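Local coordinates for protein naphthalene dioxygenase large subunit (Rhodococcus sp., PDB 2B1X) that serves as the large subunit of a Rieske-type dioxygenase, housing an Fe2/S2 cluster in one domain and a separate iron ion in another, at residues G59-R64 against Q70-R75; T103-C108 against G112-N117. All blocks are in the same frame, centred on the assembly; numbering follows the deposited sequence.

Contact 1: G59-R64 against Q70-R75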
loop_
_atom_site.group_PDB
_atom_site.type_symbol
_atom_site.label_atom_id
_atom_site.label_comp_id
_atom_site.label_asym_id
_atom_site.label_seq_id
_atom_site.Cartn_x
_atom_site.Cartn_y
_atom_site.Cartn_z
ATOM N N GLY A 59 34.163 3.167 17.050
ATOM C CA GLY A 59 33.561 2.223 16.119
ATOM C C GLY A 59 32.039 2.113 16.194
ATOM O O GLY A 59 31.392 1.629 15.231
ATOM N N ASP A 60 31.463 2.517 17.331
ATOM C CA ASP A 60 30.003 2.520 17.528
ATOM C C ASP A 60 29.327 3.455 16.503
ATOM O O ASP A 60 29.830 4.550 16.192
ATOM C CB ASP A 60 29.633 2.984 18.931
ATOM C CG ASP A 60 29.888 1.929 20.024
ATOM O OD1 ASP A 60 30.245 0.762 19.738
ATOM O OD2 ASP A 60 29.769 2.191 21.238
ATOM N N TYR A 61 28.189 3.016 15.982
ATOM C CA TYR A 61 27.412 3.856 15.086
ATOM C C TYR A 61 25.926 3.558 15.191
ATOM O O TYR A 61 25.540 2.441 15.552
ATOM C CB TYR A 61 27.877 3.643 13.632
ATOM C CG TYR A 61 27.530 2.285 13.086
ATOM C CD1 TYR A 61 26.280 2.052 12.482
ATOM C CD2 TYR A 61 28.454 1.237 13.144
ATOM C CE1 TYR A 61 25.948 0.785 11.976
ATOM C CE2 TYR A 61 28.164 -0.014 12.617
ATOM C CZ TYR A 61 26.904 -0.243 12.043
ATOM O OH TYR A 61 26.591 -1.476 11.516
ATOM N N VAL A 62 25.108 4.550 14.823
ATOM C CA VAL A 62 23.675 4.372 14.631
ATOM C C VAL A 62 23.369 5.034 13.277
ATOM O O VAL A 62 24.115 5.905 12.838
ATOM C CB VAL A 62 22.815 5.007 15.766
ATOM C CG1 VAL A 62 23.009 4.259 17.108
ATOM C CG2 VAL A 62 23.111 6.507 15.966
ATOM N N VAL A 63 22.320 4.579 12.615
ATOM C CA VAL A 63 21.864 5.193 11.368
ATOM C C VAL A 63 20.605 6.055 11.612
ATOM O O VAL A 63 19.568 5.549 12.029
ATOM C CB VAL A 63 21.625 4.148 10.288
ATOM C CG1 VAL A 63 21.116 4.831 8.994
ATOM C CG2 VAL A 63 22.943 3.345 9.988
ATOM N N ARG A 64 20.695 7.341 11.297
ATOM C CA ARG A 64 19.660 8.316 11.627
ATOM C C ARG A 64 19.359 9.226 10.448
ATOM O O ARG A 64 20.020 9.096 9.400
ATOM C CB ARG A 64 20.041 9.075 12.899
ATOM C CG ARG A 64 20.221 8.141 14.088
ATOM C CD ARG A 64 18.879 7.597 14.666
ATOM N NE ARG A 64 19.068 6.472 15.569
ATOM C CZ ARG A 64 19.438 6.569 16.854
ATOM N NH1 ARG A 64 19.672 7.759 17.427
ATOM N NH2 ARG A 64 19.583 5.471 17.574
ATOM N N GLN A 70 19.735 9.694 4.849
ATOM C CA GLN A 70 20.190 8.747 5.818
ATOM C C GLN A 70 21.667 8.973 6.130
ATOM O O GLN A 70 22.482 9.043 5.211
ATOM C CB GLN A 70 19.941 7.339 5.276
ATOM C CG GLN A 70 20.014 6.263 6.338
ATOM C CD GLN A 70 19.894 4.875 5.731
ATOM O OE1 GLN A 70 20.753 4.483 5.000
ATOM N NE2 GLN A 70 18.835 4.142 6.054
ATOM N N PHE A 71 21.992 9.075 7.429
ATOM C CA PHE A 71 23.337 9.390 7.890
ATOM C C PHE A 71 23.845 8.362 8.862
ATOM O O PHE A 71 23.101 7.922 9.741
ATOM C CB PHE A 71 23.388 10.786 8.543
ATOM C CG PHE A 71 23.184 11.895 7.575
ATOM C CD1 PHE A 71 21.890 12.354 7.281
ATOM C CD2 PHE A 71 24.281 12.454 6.903
ATOM C CE1 PHE A 71 21.691 13.384 6.334
ATOM C CE2 PHE A 71 24.097 13.484 5.955
ATOM C CZ PHE A 71 22.797 13.932 5.659
ATOM N N ILE A 72 25.106 7.958 8.701
ATOM C CA ILE A 72 25.791 7.206 9.760
ATOM C C ILE A 72 26.317 8.203 10.799
ATOM O O ILE A 72 27.054 9.146 10.460
ATOM C CB ILE A 72 26.994 6.399 9.166
ATOM C CG1 ILE A 72 26.512 5.351 8.165
ATOM C CG2 ILE A 72 27.784 5.729 10.245
ATOM C CD1 ILE A 72 27.645 4.924 7.209
ATOM N N VAL A 73 25.939 7.997 12.060
ATOM C CA VAL A 73 26.424 8.853 13.117
ATOM C C VAL A 73 27.299 7.960 13.971
ATOM O O VAL A 73 26.809 7.002 14.531
ATOM C CB VAL A 73 25.243 9.491 13.926
ATOM C CG1 VAL A 73 25.780 10.349 15.110
ATOM C CG2 VAL A 73 24.384 10.330 12.995
ATOM N N CYS A 74 28.594 8.241 14.027
ATOM C CA CYS A 74 29.519 7.299 14.654
ATOM C C CYS A 74 30.611 7.970 15.467
ATOM O O CYS A 74 30.847 9.170 15.341
ATOM C CB CYS A 74 30.125 6.356 13.611
ATOM S SG CYS A 74 31.173 7.143 12.359
ATOM N N ARG A 75 31.225 7.200 16.354
ATOM C CA ARG A 75 32.439 7.627 17.034
ATOM C C ARG A 75 33.559 6.924 16.290
ATOM O O ARG A 75 33.596 5.684 16.225
ATOM C CB ARG A 75 32.428 7.216 18.513
ATOM C CG ARG A 75 33.575 7.857 19.357
ATOM C CD ARG A 75 33.485 7.578 20.846
ATOM N NE ARG A 75 32.204 7.967 21.440
ATOM C CZ ARG A 75 31.925 9.157 21.981
ATOM N NH1 ARG A 75 32.821 10.126 22.006
ATOM N NH2 ARG A 75 30.735 9.374 22.497
#
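With chi1 at 179°, Val63 carries CG1 opposite its backbone N, and Gln70, likewise turned away from its own N (chi1 -164°) and extended beyond CG, reaches across so that the two side chains meet diagonally. Val63 CG1 lies 3.2 Å from Gln70 CG, leaving the amide of Gln70 to hydrogen-bond elsewhere, with Asn86, Gln94 and Tyr65. On the same face, Tyr61 CB packs 3.5 Å from Cys74 CB, and the Tyr61 ring leads away toward an edge-to-face contact with Phe106. On the other face Val62 CG2 sits beside Val73 CB and also covers one face of the Arg64 guanidinium, which forms a salt bridge with Glu54.

Six backbone hydrogen bonds join the antiparallel strands. Val62 and Val73 exchange a reciprocal pair, the bond from Val73 N to Val62 O being 2.9 Å long and almost straight at 175°. Arg64 and Phe71 form a second pair, while Gly59 N reaches Arg75 O at 2.7 Å and Arg75 N reaches Asp60 O. Tyr61 CA adds a CA-H...O contact of 3.3 Å to Val73 O. Chemically this is a buried beta hairpin: part of the main chain pairs strand to strand, Tyr61, Val63, Gln70 and Ile72 bond to segments on the outer sides of the strands, valines, Ile72, Cys74, Tyr61 and Phe71 make both faces largely apolar, and the charged or amide ends find partners outside the two segments, mostly beyond the hairpin.

Contact 2: T103-C108 against G112-N117; sequences TSHFRC and GWTYSN. With FES (Fe2/s2 (inorganic) cluster), chain H.
Cys108 faces Gly112 and Trp113 across the hairpin, beside the Fe2/S2 cluster. Its SG binds iron FE2 at 2.2 Å, and Cys88 supplies the other cysteine sulfur of the site. The thiolate stands opposite its backbone N (chi1 177°), which carries it off the strand end to the metal. The N atoms of Gly112 and Trp113 each lie 3.6 Å from sulfide S1, and the Trp113 side chain passes this sulfide obliquely before stacking with His90.

The next layer fixes this end of the hairpin. Cys108 N donates a practically straight bond (179°) to Trp113 O, and a weak, bent one returns from Gly112 N to Cys108 O. Arg107 NH1 approaches Gly112 O in the guanidinium plane, but at 3.5 Å the bond is weak, and NH1 also hydrogen-bonds O2 of a bound (4S)-2-methyl-2,4-pentanediol, probably from the crystallisation liquor. Further along, Phe106 and Tyr115 exchange two backbone bonds, and Phe106 O also lies at the edge of the Tyr115 ring, whose OH is held by Arg89 N.

At the far end Asn117 points its side chain toward the loop leading into strand 105-107. Its ND2 donates to Thr103 O at 2.9 Å, on a lone pair in the carbonyl plane, whereas its N meets Ser104 O from above that carbonyl's plane. Phe106 CE1 rests 3.9 Å from Asn117 CB, ring and amide planes 67° apart. A water joins Ser104 O to Ser116 OG and lies above one face of the His105 ring, offset toward its rim.

The hairpin belongs to a three-stranded antiparallel sheet: strand 114-116 is central, with strand 105-107 on one side and strand 121-123 on the other, Leu121 touching Trp113 and Tyr115. Arg107 packs on Met219 of the second subunit.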
loop_
_atom_site.group_PDB
_atom_site.type_symbol
_atom_site.label_atom_id
_atom_site.label_comp_id
_atom_site.label_asym_id
_atom_site.label_seq_id
_atom_site.Cartn_x
_atom_site.Cartn_y
_atom_site.Cartn_z
ATOM N N THR A 103 31.889 -0.980 14.016
ATOM C CA THR A 103 32.824 -1.332 12.979
ATOM C C THR A 103 33.953 -0.298 12.837
ATOM O O THR A 103 33.773 0.890 13.116
ATOM C CB THR A 103 32.075 -1.591 11.629
ATOM O OG1 THR A 103 32.991 -2.181 10.723
ATOM C CG2 THR A 103 31.627 -0.296 10.925
ATOM N N SER A 104 35.124 -0.762 12.408
ATOM C CA SER A 104 36.224 0.138 12.117
ATOM C C SER A 104 36.128 0.676 10.689
ATOM O O SER A 104 36.675 1.742 10.388
ATOM C CB SER A 104 37.567 -0.575 12.324
ATOM O OG SER A 104 37.775 -1.578 11.343
ATOM N N HIS A 105 35.424 -0.056 9.824
ATOM C CA HIS A 105 35.325 0.267 8.379
ATOM C C HIS A 105 33.938 -0.041 7.796
ATOM O O HIS A 105 33.230 -0.926 8.288
ATOM C CB HIS A 105 36.368 -0.500 7.538
ATOM C CG HIS A 105 37.787 -0.117 7.837
ATOM N ND1 HIS A 105 38.403 -0.455 9.021
ATOM C CD2 HIS A 105 38.693 0.605 7.131
ATOM C CE1 HIS A 105 39.641 0.021 9.021
ATOM N NE2 HIS A 105 39.842 0.668 7.887
ATOM N N PHE A 106 33.585 0.688 6.742
ATOM C CA PHE A 106 32.341 0.482 6.011
ATOM C C PHE A 106 32.750 0.088 4.605
ATOM O O PHE A 106 33.403 0.847 3.904
ATOM C CB PHE A 106 31.453 1.736 5.982
ATOM C CG PHE A 106 31.028 2.195 7.338
ATOM C CD1 PHE A 106 31.570 3.346 7.891
ATOM C CD2 PHE A 106 30.071 1.480 8.063
ATOM C CE1 PHE A 106 31.192 3.769 9.153
ATOM C CE2 PHE A 106 29.681 1.908 9.328
ATOM C CZ PHE A 106 30.255 3.055 9.882
ATOM N N ARG A 107 32.399 -1.126 4.229
ATOM C CA ARG A 107 32.731 -1.670 2.928
ATOM C C ARG A 107 31.470 -1.781 2.099
ATOM O O ARG A 107 30.518 -2.430 2.527
ATOM C CB ARG A 107 33.314 -3.048 3.139
ATOM C CG ARG A 107 33.926 -3.628 1.952
ATOM C CD ARG A 107 35.430 -3.671 2.066
ATOM N NE ARG A 107 35.890 -5.043 2.092
ATOM C CZ ARG A 107 36.459 -5.661 1.068
ATOM N NH1 ARG A 107 36.658 -5.025 -0.092
ATOM N NH2 ARG A 107 36.828 -6.927 1.212
ATOM N N CYS A 108 31.470 -1.149 0.923
ATOM C CA CYS A 108 30.313 -1.102 0.054
ATOM C C CYS A 108 30.125 -2.441 -0.625
ATOM O O CYS A 108 31.041 -2.923 -1.293
ATOM C CB CYS A 108 30.460 -0.006 -1.014
ATOM S SG CYS A 108 29.079 0.013 -2.172
ATOM N N GLY A 112 32.892 -2.822 -3.531
ATOM C CA GLY A 112 33.908 -2.976 -2.492
ATOM C C GLY A 112 34.787 -1.780 -2.132
ATOM O O GLY A 112 35.808 -1.985 -1.524
ATOM N N TRP A 113 34.427 -0.552 -2.514
ATOM C CA TRP A 113 35.123 0.629 -2.026
ATOM C C TRP A 113 34.997 0.579 -0.508
ATOM O O TRP A 113 33.937 0.238 0.016
ATOM C CB TRP A 113 34.456 1.896 -2.552
ATOM C CG TRP A 113 34.794 2.222 -4.034
ATOM C CD1 TRP A 113 35.199 1.356 -4.993
ATOM C CD2 TRP A 113 34.742 3.512 -4.657
ATOM N NE1 TRP A 113 35.395 2.017 -6.182
ATOM C CE2 TRP A 113 35.145 3.349 -5.991
ATOM C CE3 TRP A 113 34.437 4.806 -4.201
ATOM C CZ2 TRP A 113 35.202 4.411 -6.889
ATOM C CZ3 TRP A 113 34.495 5.862 -5.094
ATOM C CH2 TRP A 113 34.881 5.662 -6.416
ATOM N N THR A 114 36.090 0.886 0.174
ATOM C CA THR A 114 36.173 0.691 1.620
ATOM C C THR A 114 36.506 2.009 2.280
ATOM O O THR A 114 37.493 2.665 1.903
ATOM C CB THR A 114 37.286 -0.348 1.905
ATOM O OG1 THR A 114 36.940 -1.577 1.236
ATOM C CG2 THR A 114 37.337 -0.728 3.398
ATOM N N TYR A 115 35.710 2.356 3.292
ATOM C CA TYR A 115 35.835 3.614 4.002
ATOM C C TYR A 115 36.188 3.380 5.465
ATOM O O TYR A 115 35.609 2.507 6.118
ATOM C CB TYR A 115 34.540 4.438 3.900
ATOM C CG TYR A 115 34.030 4.696 2.459
ATOM C CD1 TYR A 115 33.242 3.757 1.802
ATOM C CD2 TYR A 115 34.300 5.900 1.800
ATOM C CE1 TYR A 115 32.761 4.008 0.501
ATOM C CE2 TYR A 115 33.813 6.173 0.544
ATOM C CZ TYR A 115 33.051 5.222 -0.114
ATOM O OH TYR A 115 32.572 5.484 -1.375
ATOM N N SER A 116 37.154 4.140 5.981
ATOM C CA SER A 116 37.304 4.261 7.444
ATOM C C SER A 116 36.040 4.820 8.065
ATOM O O SER A 116 35.303 5.560 7.408
ATOM C CB SER A 116 38.481 5.180 7.760
ATOM O OG SER A 116 38.699 5.264 9.144
ATOM N N ASN A 117 35.796 4.519 9.350
ATOM C CA ASN A 117 34.688 5.170 10.064
ATOM C C ASN A 117 34.948 6.670 10.276
ATOM O O ASN A 117 34.075 7.435 10.674
ATOM C CB ASN A 117 34.340 4.449 11.383
ATOM C CG ASN A 117 35.520 4.273 12.287
ATOM O OD1 ASN A 117 36.545 4.961 12.166
ATOM N ND2 ASN A 117 35.391 3.336 13.220
HETATM FE FE1 FES H . 30.374 0.906 -6.392
HETATM FE FE2 FES H . 29.894 1.399 -3.724
HETATM S S1 FES H . 31.677 0.430 -4.627
HETATM S S2 FES H . 28.510 1.686 -5.461
HETATM O O HOH W 1 39.052 2.928 10.376
#

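Overall arrangement
The two hairpins follow one another in the Rieske domain, with centres about 13 Å apart. Contact 2 leads into one of the two loops that bind the cluster, whereas contact 1 belongs to the neighbouring four-stranded sheet: the side chain of Ile72 is about 12 Å from the Fe2/S2 cluster. They touch directly. Gly59 O and Thr103 N are 2.9 Å apart, a probable hydrogen bond, and Ile72 CG2 packs 3.7 Å from Phe106 CZ, while Cys74 SG lies 3.4 Å from Asn117 O. The base of the cluster-bearing hairpin is thus packed against contact 1. Both contacts also meet the second subunit, and the separate iron site of His216, His221 and Asp372 includes residues of neither.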